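PDB 6S6H: chromosome-partitioning protein ParB from Caulobacter vibrioides NA1000, which takes part in chromosome partition by binding the centromeric parS site near the replication origin, here as its isolated DNA-binding domain on parS DNA. Local coordinates for residues Gly72-Thr75 with Ala76-Arg80; Ala16-Asn19 with Val20-Ala24. All blocks are in the same frame, centred on the assembly; numbering follows the deposited sequence.

Both contacts are helix N-termini within the ParB HTH domain, each built from a loop and the first turn that follows it. In contact 2 Asn-19 caps helix 20-34; in contact 1 Thr-75 holds the N-cap position of helix 76-81. Their centres lie 14 Å apart, and they meet through methyl groups, Val-20 CG2 standing 4.2 Å from Ala-76 CB. Their relation to the DNA differs. Contact 1 touches three consecutive nucleotides of chain C, at phosphates and at a guanine base, whereas the nearest atom of contact 2 remains about 6 Å from the nucleic acid and its cap is completed within the protein.

Contact 1 (Gly72-Thr75 with Ala76-Arg80); sequences GELT and AGHAR. With nucleotides of chain C.
Thr-75 and His-78 meet through their side chains at the start of a helix, Thr-75 OG1 lying 2.8 Å from His-78 ND1 in a hydrogen bond whose donor is undetermined. With chi1 at 77°, OG1 sits between the backbone N and the carbonyl carbon of Thr-75, which turns it toward the imidazole. A weak bond from Thr-75 N also reaches ND1, and Ala-79 N closes the first helical turn on Thr-75 O at 3.2 Å.

The phosphate contacts gather at the same helix start. Gly-77 N donates to OP2 of DT12 of chain C over 2.8 Å, and Gly-77, with no side chain, lies close to the thymine methyl C7 of that nucleotide. His-78 CE1 comes 3.2 Å from OP1 of DG11 of chain C, which lies at the ring edge, near its plane.

Within this contact, the hydrogen bonds to a base come from Arg-80. Its chain bends at chi3 (67°), and the guanidinium donates twice to DG13 of chain C: Arg-80 NH1 to N7 at 3.0 Å and NH2 to O6 at 2.8 Å, the bidentate pattern by which arginine recognises guanine in the major groove.

Apolar contact is slight, Leu-74 CD2 resting 3.9 Å from His-78 CB. Leu-74 packs on Tyr-68 of helix 63-71 and on helix 88-98, while His-78 NE2 bonds Leu-100 O and its side chain touches helix 102-110; Arg-80 runs past Asn-54 and Arg-57 of helix 49-57.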
loop_
_atom_site.group_PDB
_atom_site.type_symbol
_atom_site.label_atom_id
_atom_site.label_comp_id
_atom_site.label_asym_id
_atom_site.label_seq_id
_atom_site.Cartn_x
_atom_site.Cartn_y
_atom_site.Cartn_z
ATOM N N GLY B 72 -8.843 9.260 7.300
ATOM C CA GLY B 72 -8.471 7.833 7.253
ATOM C C GLY B 72 -9.674 6.914 7.390
ATOM O O GLY B 72 -9.466 5.705 7.586
ATOM N N GLU B 73 -10.891 7.457 7.285
ATOM C CA GLU B 73 -12.157 6.674 7.262
ATOM C C GLU B 73 -12.228 5.866 5.958
ATOM O O GLU B 73 -12.841 4.786 5.976
ATOM C CB GLU B 73 -13.364 7.598 7.427
ATOM C CG GLU B 73 -13.618 7.992 8.871
ATOM C CD GLU B 73 -14.570 9.161 9.058
ATOM O OE1 GLU B 73 -15.797 8.928 9.107
ATOM O OE2 GLU B 73 -14.080 10.307 9.146
ATOM N N LEU B 74 -11.631 6.380 4.878
ATOM C CA LEU B 74 -11.414 5.656 3.593
ATOM C C LEU B 74 -9.913 5.596 3.304
ATOM O O LEU B 74 -9.197 6.521 3.726
ATOM C CB LEU B 74 -12.124 6.391 2.450
ATOM C CG LEU B 74 -13.651 6.378 2.472
ATOM C CD1 LEU B 74 -14.205 7.126 1.269
ATOM C CD2 LEU B 74 -14.194 4.958 2.501
ATOM N N THR B 75 -9.474 4.563 2.586
ATOM C CA THR B 75 -8.118 4.462 1.985
ATOM C C THR B 75 -8.178 4.987 0.549
ATOM O O THR B 75 -9.297 5.192 0.039
ATOM C CB THR B 75 -7.587 3.021 2.007
ATOM O OG1 THR B 75 -8.238 2.298 0.962
ATOM C CG2 THR B 75 -7.802 2.324 3.333
ATOM N N ALA B 76 -7.013 5.185 -0.072
ATOM C CA ALA B 76 -6.849 5.598 -1.486
ATOM C C ALA B 76 -7.562 4.597 -2.406
ATOM O O ALA B 76 -8.177 5.044 -3.385
ATOM C CB ALA B 76 -5.380 5.706 -1.818
ATOM N N GLY B 77 -7.474 3.299 -2.092
ATOM C CA GLY B 77 -8.099 2.192 -2.845
ATOM C C GLY B 77 -9.613 2.324 -2.913
ATOM O O GLY B 77 -10.174 2.146 -4.013
ATOM N N HIS B 78 -10.253 2.624 -1.779
ATOM C CA HIS B 78 -11.718 2.861 -1.669
ATOM C C HIS B 78 -12.111 4.065 -2.533
ATOM O O HIS B 78 -13.028 3.926 -3.367
ATOM C CB HIS B 78 -12.127 3.073 -0.203
ATOM C CG HIS B 78 -11.981 1.862 0.656
ATOM N ND1 HIS B 78 -10.957 1.733 1.573
ATOM C CD2 HIS B 78 -12.717 0.731 0.740
ATOM C CE1 HIS B 78 -11.064 0.572 2.184
ATOM N NE2 HIS B 78 -12.138 -0.061 1.693
ATOM N N ALA B 79 -11.427 5.198 -2.336
ATOM C CA ALA B 79 -11.713 6.500 -2.983
ATOM C C ALA B 79 -11.632 6.366 -4.508
ATOM O O ALA B 79 -12.577 6.818 -5.194
ATOM C CB ALA B 79 -10.751 7.543 -2.474
ATOM N N ARG B 80 -10.546 5.778 -5.018
ATOM C CA ARG B 80 -10.303 5.580 -6.473
ATOM C C ARG B 80 -11.415 4.704 -7.067
ATOM O O ARG B 80 -11.895 5.025 -8.173
ATOM C CB ARG B 80 -8.930 4.940 -6.687
ATOM C CG ARG B 80 -8.482 4.871 -8.139
ATOM C CD ARG B 80 -7.245 4.005 -8.260
ATOM N NE ARG B 80 -7.542 2.610 -7.959
ATOM C CZ ARG B 80 -6.659 1.701 -7.543
ATOM N NH1 ARG B 80 -5.392 2.026 -7.348
ATOM N NH2 ARG B 80 -7.060 0.463 -7.310
ATOM P P DT C 12 -4.202 1.873 0.215
ATOM O OP1 DT C 12 -3.547 3.025 0.882
ATOM O OP2 DT C 12 -5.397 2.100 -0.641
ATOM O "O5'" DT C 12 -3.091 1.128 -0.645
ATOM C "C5'" DT C 12 -1.873 0.716 -0.024
ATOM C "C4'" DT C 12 -0.828 0.386 -1.063
ATOM O "O4'" DT C 12 -1.184 -0.823 -1.768
ATOM C "C3'" DT C 12 -0.597 1.449 -2.133
ATOM O "O3'" DT C 12 0.811 1.490 -2.359
ATOM C "C2'" DT C 12 -1.373 0.932 -3.331
ATOM C "C1'" DT C 12 -1.315 -0.583 -3.161
ATOM N N1 DT C 12 -2.493 -1.354 -3.631
ATOM C C2 DT C 12 -2.270 -2.583 -4.209
ATOM O O2 DT C 12 -1.154 -3.032 -4.412
ATOM N N3 DT C 12 -3.409 -3.264 -4.563
ATOM C C4 DT C 12 -4.718 -2.853 -4.381
ATOM O O4 DT C 12 -5.643 -3.570 -4.756
ATOM C C5 DT C 12 -4.876 -1.557 -3.761
ATOM C C7 DT C 12 -6.256 -1.027 -3.530
ATOM C C6 DT C 12 -3.771 -0.892 -3.403
ATOM P P DG C 13 1.473 2.676 -3.187
ATOM O OP1 DG C 13 2.821 2.934 -2.616
ATOM O OP2 DG C 13 0.484 3.783 -3.293
ATOM O "O5'" DG C 13 1.676 2.016 -4.622
ATOM C "C5'" DG C 13 2.616 0.939 -4.783
ATOM C "C4'" DG C 13 2.342 0.184 -6.063
ATOM O "O4'" DG C 13 0.996 -0.343 -6.054
ATOM C "C3'" DG C 13 2.475 1.006 -7.350
ATOM O "O3'" DG C 13 3.442 0.320 -8.156
ATOM C "C2'" DG C 13 1.058 1.053 -7.907
ATOM C "C1'" DG C 13 0.460 -0.227 -7.359
ATOM N N9 DG C 13 -0.996 -0.291 -7.247
ATOM C C8 DG C 13 -1.831 0.663 -6.718
ATOM N N7 DG C 13 -3.084 0.296 -6.705
ATOM C C5 DG C 13 -3.074 -0.985 -7.239
ATOM C C6 DG C 13 -4.142 -1.893 -7.477
ATOM O O6 DG C 13 -5.350 -1.740 -7.254
ATOM N N1 DG C 13 -3.686 -3.083 -8.033
ATOM C C2 DG C 13 -2.374 -3.365 -8.330
ATOM N N2 DG C 13 -2.135 -4.568 -8.868
ATOM N N3 DG C 13 -1.370 -2.532 -8.108
ATOM C C4 DG C 13 -1.790 -1.367 -7.568
ATOM P P DG C 11 -8.966 -3.113 2.393
ATOM O OP1 DG C 11 -9.892 -2.248 3.171
ATOM O OP2 DG C 11 -9.471 -3.804 1.176
ATOM O "O5'" DG C 11 -7.656 -2.317 1.956
ATOM C "C5'" DG C 11 -6.866 -1.601 2.914
ATOM C "C4'" DG C 11 -5.562 -1.167 2.288
ATOM O "O4'" DG C 11 -4.922 -2.298 1.649
ATOM C "C3'" DG C 11 -5.680 -0.090 1.206
ATOM O "O3'" DG C 11 -4.563 0.801 1.341
ATOM C "C2'" DG C 11 -5.704 -0.899 -0.080
ATOM C "C1'" DG C 11 -4.815 -2.088 0.248
ATOM N N9 DG C 11 -5.193 -3.330 -0.416
ATOM C C8 DG C 11 -6.461 -3.837 -0.571
ATOM N N7 DG C 11 -6.480 -4.986 -1.191
ATOM C C5 DG C 11 -5.144 -5.251 -1.463
ATOM C C6 DG C 11 -4.544 -6.347 -2.135
ATOM O O6 DG C 11 -5.089 -7.340 -2.630
ATOM N N1 DG C 11 -3.161 -6.215 -2.194
ATOM C C2 DG C 11 -2.445 -5.163 -1.678
ATOM N N2 DG C 11 -1.115 -5.218 -1.835
ATOM N N3 DG C 11 -2.994 -4.131 -1.056
ATOM C C4 DG C 11 -4.338 -4.240 -0.986
#

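Contact 2 (Ala16-Asn19 with Val20-Ala24); sequences ADLN and VLEEA
Glu-22 folds back on Asn-19, and its path makes one half of this capping box. Glu-22 CB lies 3.5 Å from Asn-19 O and also borders the side chain of Leu-18. Glu-22 CG, anti to its own carbonyl carbon (chi1 -73°), passes 3.4 Å from Asn-19 OD1. Beyond it the extended chain brings Glu-22 CD to 3.5 Å from Asn-19 ND2, where carboxylate and amide stack with planes 17° apart. At the tip, Glu-22 OE1 accepts from Asn-19 N at 3.1 Å, on its anti side and 32° out of the carboxylate plane.

The reciprocal bond runs from Glu-22 N to Asn-19 OD1 at 2.9 Å. The side chain of each residue thus accepts from the backbone N-H of the other, the definition of the box, and Glu-23 N bonds to Asn-19 O as the helix begins. Next along, Glu-23 CG packs on Leu-18 CB at 3.7 Å.

The loop 16-19 leads from helix 4-11 into helix 20-34. Asn-19 and Leu-21 touch Val-70 of helix 63-71, Val-20 and Leu-21 pack on Leu-58 in the loop after helix 49-57, and Glu-23 lies against Val-13 in the loop that follows helix 4-11.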
loop_
_atom_site.group_PDB
_atom_site.type_symbol
_atom_site.label_atom_id
_atom_site.label_comp_id
_atom_site.label_asym_id
_atom_site.label_seq_id
_atom_site.Cartn_x
_atom_site.Cartn_y
_atom_site.Cartn_z
ATOM N N ALA B 16 8.616 12.516 1.369
ATOM C CA ALA B 16 8.117 13.476 2.385
ATOM C C ALA B 16 6.936 12.857 3.145
ATOM O O ALA B 16 6.485 11.762 2.754
ATOM C CB ALA B 16 7.727 14.775 1.724
ATOM N N ASP B 17 6.459 13.540 4.191
ATOM C CA ASP B 17 5.344 13.085 5.064
ATOM C C ASP B 17 4.024 13.665 4.534
ATOM O O ASP B 17 3.360 14.422 5.277
ATOM C CB ASP B 17 5.607 13.472 6.524
ATOM C CG ASP B 17 4.568 12.948 7.504
ATOM O OD1 ASP B 17 3.818 12.024 7.128
ATOM O OD2 ASP B 17 4.514 13.472 8.635
ATOM N N LEU B 18 3.662 13.333 3.292
ATOM C CA LEU B 18 2.457 13.870 2.605
ATOM C C LEU B 18 1.392 12.776 2.527
ATOM O O LEU B 18 1.746 11.635 2.178
ATOM C CB LEU B 18 2.834 14.348 1.202
ATOM C CG LEU B 18 3.894 15.446 1.131
ATOM C CD1 LEU B 18 4.191 15.806 -0.318
ATOM C CD2 LEU B 18 3.461 16.680 1.908
ATOM N N ASN B 19 0.137 13.122 2.825
ATOM C CA ASN B 19 -1.038 12.250 2.571
ATOM C C ASN B 19 -1.233 12.175 1.050
ATOM O O ASN B 19 -0.619 12.979 0.330
ATOM C CB ASN B 19 -2.272 12.710 3.358
ATOM C CG ASN B 19 -2.862 14.022 2.888
ATOM O OD1 ASN B 19 -2.949 14.287 1.692
ATOM N ND2 ASN B 19 -3.307 14.839 3.827
ATOM N N VAL B 20 -2.044 11.228 0.579
ATOM C CA VAL B 20 -2.178 10.888 -0.870
ATOM C C VAL B 20 -2.616 12.128 -1.667
ATOM O O VAL B 20 -2.142 12.277 -2.809
ATOM C CB VAL B 20 -3.133 9.696 -1.078
ATOM C CG1 VAL B 20 -4.572 10.039 -0.724
ATOM C CG2 VAL B 20 -3.045 9.149 -2.494
ATOM N N LEU B 21 -3.482 12.978 -1.103
ATOM C CA LEU B 21 -4.039 14.172 -1.801
ATOM C C LEU B 21 -2.976 15.276 -1.899
ATOM O O LEU B 21 -2.986 16.011 -2.908
ATOM C CB LEU B 21 -5.285 14.668 -1.061
ATOM C CG LEU B 21 -6.504 13.752 -1.145
ATOM C CD1 LEU B 21 -7.633 14.273 -0.270
ATOM C CD2 LEU B 21 -6.974 13.590 -2.586
ATOM N N GLU B 22 -2.108 15.399 -0.893
ATOM C CA GLU B 22 -0.977 16.366 -0.891
ATOM C C GLU B 22 0.035 15.948 -1.966
ATOM O O GLU B 22 0.577 16.844 -2.646
ATOM C CB GLU B 22 -0.341 16.453 0.498
ATOM C CG GLU B 22 -1.204 17.198 1.503
ATOM C CD GLU B 22 -0.769 17.068 2.951
ATOM O OE1 GLU B 22 0.002 16.143 3.256
ATOM O OE2 GLU B 22 -1.214 17.885 3.774
ATOM N N GLU B 23 0.264 14.639 -2.121
ATOM C CA GLU B 23 1.149 14.063 -3.170
ATOM C C GLU B 23 0.556 14.352 -4.552
ATOM O O GLU B 23 1.327 14.723 -5.459
ATOM C CB GLU B 23 1.326 12.556 -2.976
ATOM C CG GLU B 23 2.126 12.205 -1.738
ATOM C CD GLU B 23 2.527 10.745 -1.621
ATOM O OE1 GLU B 23 3.039 10.363 -0.546
ATOM O OE2 GLU B 23 2.327 10.003 -2.602
ATOM N N ALA B 24 -0.761 14.182 -4.698
ATOM C CA ALA B 24 -1.520 14.420 -5.950
ATOM C C ALA B 24 -1.321 15.867 -6.416
ATOM O O ALA B 24 -0.856 16.062 -7.558
ATOM C CB ALA B 24 -2.979 14.113 -5.729
HETATM O O HOH W 1 5.081 11.563 0.712
#